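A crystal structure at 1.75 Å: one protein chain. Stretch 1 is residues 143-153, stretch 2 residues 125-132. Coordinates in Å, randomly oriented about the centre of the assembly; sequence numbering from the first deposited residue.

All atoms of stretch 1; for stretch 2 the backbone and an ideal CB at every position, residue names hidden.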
ATOM      1  N   TYR B 143      -6.773 -26.551   3.098  1.00 50.36           N
ATOM      2  CA  TYR B 143      -6.060 -27.235   4.184  1.00 53.18           C
ATOM      3  C   TYR B 143      -4.640 -26.667   4.275  1.00 48.87           C
ATOM      4  O   TYR B 143      -3.633 -27.273   3.924  1.00 47.41           O
ATOM      5  CB  TYR B 143      -6.138 -28.756   4.020  1.00 53.77           C
ATOM      6  CG  TYR B 143      -7.512 -29.329   4.331  1.00 51.03           C
ATOM      7  CD1 TYR B 143      -8.639 -28.505   4.407  1.00 45.21           C
ATOM      8  CD2 TYR B 143      -7.709 -30.700   4.499  1.00 56.44           C
ATOM      9  CE1 TYR B 143      -9.907 -29.004   4.688  1.00 55.29           C
ATOM     10  CE2 TYR B 143      -8.979 -31.224   4.765  1.00 52.37           C
ATOM     11  CZ  TYR B 143     -10.077 -30.373   4.862  1.00 55.23           C
ATOM     12  OH  TYR B 143     -11.343 -30.826   5.121  1.00 58.09           O
ATOM     13  N   VAL B 144      -4.603 -25.464   4.841  1.00 49.95           N
ATOM     14  CA  VAL B 144      -3.400 -24.691   4.997  1.00 51.05           C
ATOM     15  C   VAL B 144      -3.071 -24.603   6.492  1.00 56.56           C
ATOM     16  O   VAL B 144      -3.954 -24.870   7.354  1.00 53.52           O
ATOM     17  CB  VAL B 144      -3.615 -23.286   4.399  1.00 52.81           C
ATOM     18  CG1 VAL B 144      -3.992 -23.354   2.931  1.00 51.47           C
ATOM     19  CG2 VAL B 144      -4.667 -22.503   5.164  1.00 60.46           C
ATOM     20  N   ASP B 145      -1.821 -24.214   6.781  1.00 49.65           N
ATOM     21  CA  ASP B 145      -1.403 -23.761   8.132  1.00 47.92           C
ATOM     22  C   ASP B 145      -2.191 -22.494   8.485  1.00 48.65           C
ATOM     23  O   ASP B 145      -1.831 -21.378   8.114  1.00 51.79           O
ATOM     24  CB  ASP B 145       0.116 -23.611   8.184  1.00 49.96           C
ATOM     25  CG  ASP B 145       0.658 -23.249   9.555  1.00 50.97           C
ATOM     26  OD1 ASP B 145      -0.148 -22.839  10.401  1.00 51.99           O
ATOM     27  OD2 ASP B 145       1.878 -23.355   9.730  1.00 56.73           O
ATOM     28  N   ALA B 146      -3.283 -22.669   9.224  1.00 44.14           N
ATOM     29  CA  ALA B 146      -4.219 -21.596   9.520  1.00 51.68           C
ATOM     30  C   ALA B 146      -3.572 -20.542  10.431  1.00 44.09           C
ATOM     31  O   ALA B 146      -3.979 -19.396  10.387  1.00 52.62           O
ATOM     32  CB  ALA B 146      -5.486 -22.143  10.121  1.00 56.06           C
ATOM     33  N   GLY B 147      -2.588 -20.957  11.228  1.00 47.95           N
ATOM     34  CA  GLY B 147      -1.868 -20.074  12.144  1.00 51.24           C
ATOM     35  C   GLY B 147      -0.996 -19.093  11.369  1.00 49.73           C
ATOM     36  O   GLY B 147      -0.669 -18.053  11.866  1.00 44.27           O
ATOM     37  N   ARG B 148      -0.641 -19.443  10.125  1.00 45.52           N
ATOM     38  CA  ARG B 148       0.218 -18.558   9.271  1.00 43.81           C
ATOM     39  C   ARG B 148      -0.626 -17.462   8.621  1.00 47.48           C
ATOM     40  O   ARG B 148      -0.057 -16.454   8.174  1.00 45.26           O
ATOM     41  CB  ARG B 148       0.973 -19.339   8.190  1.00 47.69           C
ATOM     42  CG  ARG B 148       2.029 -20.321   8.679  1.00 58.37           C
ATOM     43  CD  ARG B 148       3.409 -19.788   8.982  1.00 71.28           C
ATOM     44  NE  ARG B 148       4.138 -19.284   7.825  1.00 77.79           N
ATOM     45  CZ  ARG B 148       4.766 -20.034   6.918  1.00 69.92           C
ATOM     46  NH1 ARG B 148       4.621 -21.346   6.922  1.00 63.31           N
ATOM     47  NH2 ARG B 148       5.528 -19.464   5.998  1.00 58.81           N
ATOM     48  N   ILE B 149      -1.955 -17.613   8.582  1.00 44.94           N
ATOM     49  CA  ILE B 149      -2.812 -16.742   7.784  1.00 49.01           C
ATOM     50  C   ILE B 149      -2.733 -15.278   8.233  1.00 45.38           C
ATOM     51  O   ILE B 149      -2.605 -14.380   7.414  1.00 46.17           O
ATOM     52  CB  ILE B 149      -4.260 -17.288   7.784  1.00 50.54           C
ATOM     53  CG1 ILE B 149      -4.364 -18.555   6.926  1.00 46.01           C
ATOM     54  CG2 ILE B 149      -5.247 -16.229   7.341  1.00 54.89           C
ATOM     55  CD1 ILE B 149      -5.771 -19.109   6.816  1.00 52.25           C
ATOM     56  N   PRO B 150      -2.811 -14.950   9.537  1.00 51.37           N
ATOM     57  CA  PRO B 150      -2.744 -13.542   9.946  1.00 50.68           C
ATOM     58  C   PRO B 150      -1.504 -12.849   9.328  1.00 54.52           C
ATOM     59  O   PRO B 150      -1.569 -11.738   8.673  1.00 55.36           O
ATOM     60  CB  PRO B 150      -2.734 -13.641  11.482  1.00 52.19           C
ATOM     61  CG  PRO B 150      -3.376 -14.981  11.798  1.00 54.71           C
ATOM     62  CD  PRO B 150      -2.993 -15.893  10.647  1.00 52.12           C
ATOM     63  N   PHE B 151      -0.394 -13.579   9.332  1.00 46.90           N
ATOM     64  CA  PHE B 151       0.890 -13.051   8.958  1.00 47.16           C
ATOM     65  C   PHE B 151       0.965 -12.734   7.461  1.00 49.06           C
ATOM     66  O   PHE B 151       1.827 -11.993   7.060  1.00 47.62           O
ATOM     67  CB  PHE B 151       1.991 -14.021   9.390  1.00 42.77           C
ATOM     68  CG  PHE B 151       2.042 -14.195  10.881  1.00 42.92           C
ATOM     69  CD1 PHE B 151       2.597 -13.211  11.687  1.00 43.64           C
ATOM     70  CD2 PHE B 151       1.532 -15.333  11.487  1.00 45.58           C
ATOM     71  CE1 PHE B 151       2.635 -13.362  13.066  1.00 48.54           C
ATOM     72  CE2 PHE B 151       1.584 -15.485  12.866  1.00 48.00           C
ATOM     73  CZ  PHE B 151       2.132 -14.498  13.657  1.00 45.21           C
ATOM     74  N   GLY B 152       0.063 -13.298   6.652  1.00 49.23           N
ATOM     75  CA  GLY B 152       0.129 -13.229   5.209  1.00 44.03           C
ATOM     76  C   GLY B 152      -0.227 -11.849   4.669  1.00 43.19           C
ATOM     77  O   GLY B 152       0.241 -11.445   3.602  1.00 44.21           O
ATOM     78  N   SER B 153      -1.031 -11.101   5.413  1.00 37.58           N
ATOM     79  CA  SER B 153      -1.536  -9.836   4.915  1.00 37.13           C
ATOM     80  C   SER B 153      -0.343  -8.935   4.557  1.00 35.22           C
ATOM     81  O   SER B 153       0.633  -8.887   5.280  1.00 36.02           O
ATOM     82  CB  SER B 153      -2.397  -9.209   5.949  1.00 38.47           C
ATOM     83  OG  SER B 153      -3.205  -8.221   5.359  1.00 53.48           O
ATOM     84  N   UNK B 125       6.622 -13.258   0.655  1.00 38.04           N
ATOM     85  CA  UNK B 125       6.371 -14.259  -0.374  1.00 40.62           C
ATOM     86  C   UNK B 125       6.564 -15.662   0.205  1.00 41.84           C
ATOM     87  O   UNK B 125       6.015 -16.594  -0.334  1.00 41.73           O
ATOM     88  CB  UNK B 125       7.293 -14.040  -1.576  1.00 40.62           C
ATOM     89  N   UNK B 126       7.337 -15.798   1.278  1.00 38.90           N
ATOM     90  CA  UNK B 126       7.457 -17.093   1.938  1.00 39.97           C
ATOM     91  C   UNK B 126       6.079 -17.533   2.463  1.00 43.43           C
ATOM     92  O   UNK B 126       5.670 -18.697   2.284  1.00 42.76           O
ATOM     93  CB  UNK B 126       8.477 -17.025   3.077  1.00 39.97           C
ATOM     94  N   UNK B 127       5.342 -16.612   3.091  1.00 41.23           N
ATOM     95  CA  UNK B 127       4.063 -16.938   3.661  1.00 40.47           C
ATOM     96  C   UNK B 127       3.088 -17.374   2.551  1.00 45.66           C
ATOM     97  O   UNK B 127       2.423 -18.442   2.652  1.00 41.30           O
ATOM     98  CB  UNK B 127       3.511 -15.743   4.441  1.00 40.47           C
ATOM     99  N   UNK B 128       3.001 -16.571   1.487  1.00 41.99           N
ATOM    100  CA  UNK B 128       1.970 -16.725   0.522  1.00 47.01           C
ATOM    101  C   UNK B 128       2.256 -17.991  -0.303  1.00 39.03           C
ATOM    102  O   UNK B 128       1.312 -18.682  -0.664  1.00 42.72           O
ATOM    103  CB  UNK B 128       1.868 -15.479  -0.361  1.00 47.01           C
ATOM    104  N   UNK B 129       3.519 -18.244  -0.591  1.00 38.87           N
ATOM    105  CA  UNK B 129       3.921 -19.394  -1.396  1.00 41.26           C
ATOM    106  C   UNK B 129       3.809 -20.680  -0.575  1.00 44.82           C
ATOM    107  O   UNK B 129       3.464 -21.706  -1.093  1.00 45.80           O
ATOM    108  CB  UNK B 129       5.349 -19.214  -1.916  1.00 41.26           C
ATOM    109  N   UNK B 130       4.086 -20.601   0.723  1.00 44.00           N
ATOM    110  CA  UNK B 130       3.865 -21.761   1.595  1.00 45.13           C
ATOM    111  C   UNK B 130       2.368 -22.075   1.641  1.00 47.40           C
ATOM    112  O   UNK B 130       1.990 -23.233   1.538  1.00 46.56           O
ATOM    113  CB  UNK B 130       4.407 -21.502   3.002  1.00 45.13           C
ATOM    114  N   UNK B 131       1.525 -21.048   1.801  1.00 42.85           N
ATOM    115  CA  UNK B 131       0.101 -21.164   1.848  1.00 42.55           C
ATOM    116  C   UNK B 131      -0.370 -21.827   0.551  1.00 50.68           C
ATOM    117  O   UNK B 131      -1.139 -22.795   0.541  1.00 41.91           O
ATOM    118  CB  UNK B 131      -0.552 -19.796   2.056  1.00 42.55           C
ATOM    119  N   UNK B 132       0.115 -21.310  -0.570  1.00 45.57           N
ATOM    120  CA  UNK B 132      -0.361 -21.865  -1.843  1.00 47.07           C
ATOM    121  C   UNK B 132       0.189 -23.277  -2.059  1.00 43.64           C
ATOM    122  O   UNK B 132      -0.550 -24.139  -2.594  1.00 48.97           O
ATOM    123  CB  UNK B 132       0.045 -20.958  -3.007  1.00 47.07           C
TER

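Stretch 2 is a regular helix, with the amides of 129 to 132 bonded to the carbonyls four residues earlier, so the positions that meet stretch 1 recur at helical spacing. Position 125 begins it, with no atom of stretch 1 within 5.5 Å of its ideal CB; stretch 1 sets no requirement there, and almost any helix-compatible side chain would serve. The residue is Leu 125, which makes no contact across.

At position 126 the CA-to-CB bond points sideways, and the ideal CB lies 4.8 Å from Arg 148 NH2. A nearby guanidinium favours an acidic or polar side chain, though an aliphatic one that merely passes by would also fit. Glu 126 is found. Its extended chain (chi1 and chi2 both t) brings CG to 3.9 Å from Arg 148 NH2, but it forms no salt bridge with that arginine.

Position 127 is more demanding. Its CB, again directed sideways, stands 4.3 Å from Gly 152 CA and 4.9 Å from Phe 151 O, and the carbonyl of Arg 148 lies beyond it as a possible acceptor. A polar side chain with a donor two or three bonds beyond CB would suit, such as asparagine or perhaps glutamine; a serine hydroxyl would fall short of the carbonyl. Asn 127, with chi1 t, turns its amide towards stretch 1: ND2 donates to Arg 148 O at 2.8 Å with an angle of 160°. The same ND2 donates to a water at 3.0 Å, and Arg 148 NE donates to that water at 2.6 Å, so the amide and the arginine are linked twice. On the other side of the amide, OD1 approaches Gly 152 CA to 3.2 Å. The absence of a side chain at Gly 152 matters here, since an ideal CB on it would lie only 2.7 Å from Asn 127 OD1.

Positions 128 and 129 have ideal CB atoms with nothing of stretch 1 within 5.5 Å, so many residues are possible. They are Val 128 and Thr 129; the threonine OG1 donates to Leu 125 O at 2.7 Å, within its own helix.

At position 130 the CB points toward stretch 1, 3.8 Å from Arg 148 NH2. So short a reach to a positive charge suits aspartate best, with asparagine or serine as neutral alternatives. Asp 130 takes the m rotamer and forms a salt bridge: OD2 receives Arg 148 NH2 at 2.8 Å, near the plane of the guanidinium, and a weak bond from Arg 148 NH1 at 3.3 Å.

Position 131 faces a hydrocarbon surface. Its CB points sideways, 5.0 Å from Val 144 CG1, and Ile 149 lies farther along, so a long aliphatic or aromatic side chain could bridge the gap. Phe 131, with chi1 t, does so. Val 144 CG1 sits over one ring face, 3.9 Å from the centroid of the Phe 131 ring, while Ile 149 CG1 approaches the ring edge, 4.0 Å from Phe 131 CE2.

Position 132 directs its CB away, so stretch 1 places no demand on this position; it is Leu 132.

Stretch 2, residues 125-132: LENVTDFL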
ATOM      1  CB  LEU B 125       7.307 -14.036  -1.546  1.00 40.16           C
ATOM      2  CG  LEU B 125       6.972 -12.781  -2.318  1.00 47.09           C
ATOM      3  CD1 LEU B 125       8.178 -12.309  -3.150  1.00 53.18           C
ATOM      4  CD2 LEU B 125       5.728 -13.003  -3.154  1.00 45.71           C
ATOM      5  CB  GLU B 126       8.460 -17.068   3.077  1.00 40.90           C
ATOM      6  CG  GLU B 126       8.571 -18.411   3.798  1.00 46.23           C
ATOM      7  CD  GLU B 126       9.645 -18.454   4.860  1.00 51.19           C
ATOM      8  OE1 GLU B 126      10.031 -17.389   5.362  1.00 47.56           O
ATOM      9  OE2 GLU B 126      10.085 -19.559   5.187  1.00 58.35           O
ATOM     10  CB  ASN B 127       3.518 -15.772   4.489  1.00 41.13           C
ATOM     11  CG  ASN B 127       2.174 -16.061   5.085  1.00 42.79           C
ATOM     12  OD1 ASN B 127       1.207 -16.129   4.359  1.00 42.35           O
ATOM     13  ND2 ASN B 127       2.116 -16.204   6.400  1.00 41.79           N
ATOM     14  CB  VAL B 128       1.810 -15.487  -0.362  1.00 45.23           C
ATOM     15  CG1 VAL B 128       3.020 -15.273  -1.242  1.00 46.26           C
ATOM     16  CG2 VAL B 128       0.549 -15.582  -1.207  1.00 51.00           C
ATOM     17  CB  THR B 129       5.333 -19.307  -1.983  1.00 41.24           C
ATOM     18  OG1 THR B 129       6.359 -19.201  -1.000  1.00 43.53           O
ATOM     19  CG2 THR B 129       5.434 -18.185  -2.994  1.00 43.04           C
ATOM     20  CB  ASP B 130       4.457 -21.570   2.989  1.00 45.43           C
ATOM     21  CG  ASP B 130       5.963 -21.693   3.086  1.00 49.54           C
ATOM     22  OD1 ASP B 130       6.631 -22.086   2.091  1.00 49.63           O
ATOM     23  OD2 ASP B 130       6.469 -21.356   4.175  1.00 52.76           O
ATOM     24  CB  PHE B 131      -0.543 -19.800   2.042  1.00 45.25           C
ATOM     25  CG  PHE B 131      -2.043 -19.730   1.956  1.00 46.95           C
ATOM     26  CD1 PHE B 131      -2.710 -19.678   0.746  1.00 50.20           C
ATOM     27  CD2 PHE B 131      -2.801 -19.666   3.114  1.00 53.89           C
ATOM     28  CE1 PHE B 131      -4.091 -19.590   0.695  1.00 55.79           C
ATOM     29  CE2 PHE B 131      -4.180 -19.535   3.058  1.00 50.62           C
ATOM     30  CZ  PHE B 131      -4.828 -19.511   1.857  1.00 53.02           C
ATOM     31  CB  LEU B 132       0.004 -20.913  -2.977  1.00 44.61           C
ATOM     32  CG  LEU B 132      -0.851 -19.651  -3.021  1.00 42.36           C
ATOM     33  CD1 LEU B 132      -0.267 -18.656  -4.000  1.00 42.36           C
ATOM     34  CD2 LEU B 132      -2.285 -19.950  -3.396  1.00 43.99           C
TER
HETATM   35  O   HOH W   1       4.353 -16.763   8.347  1.00 44.35           O
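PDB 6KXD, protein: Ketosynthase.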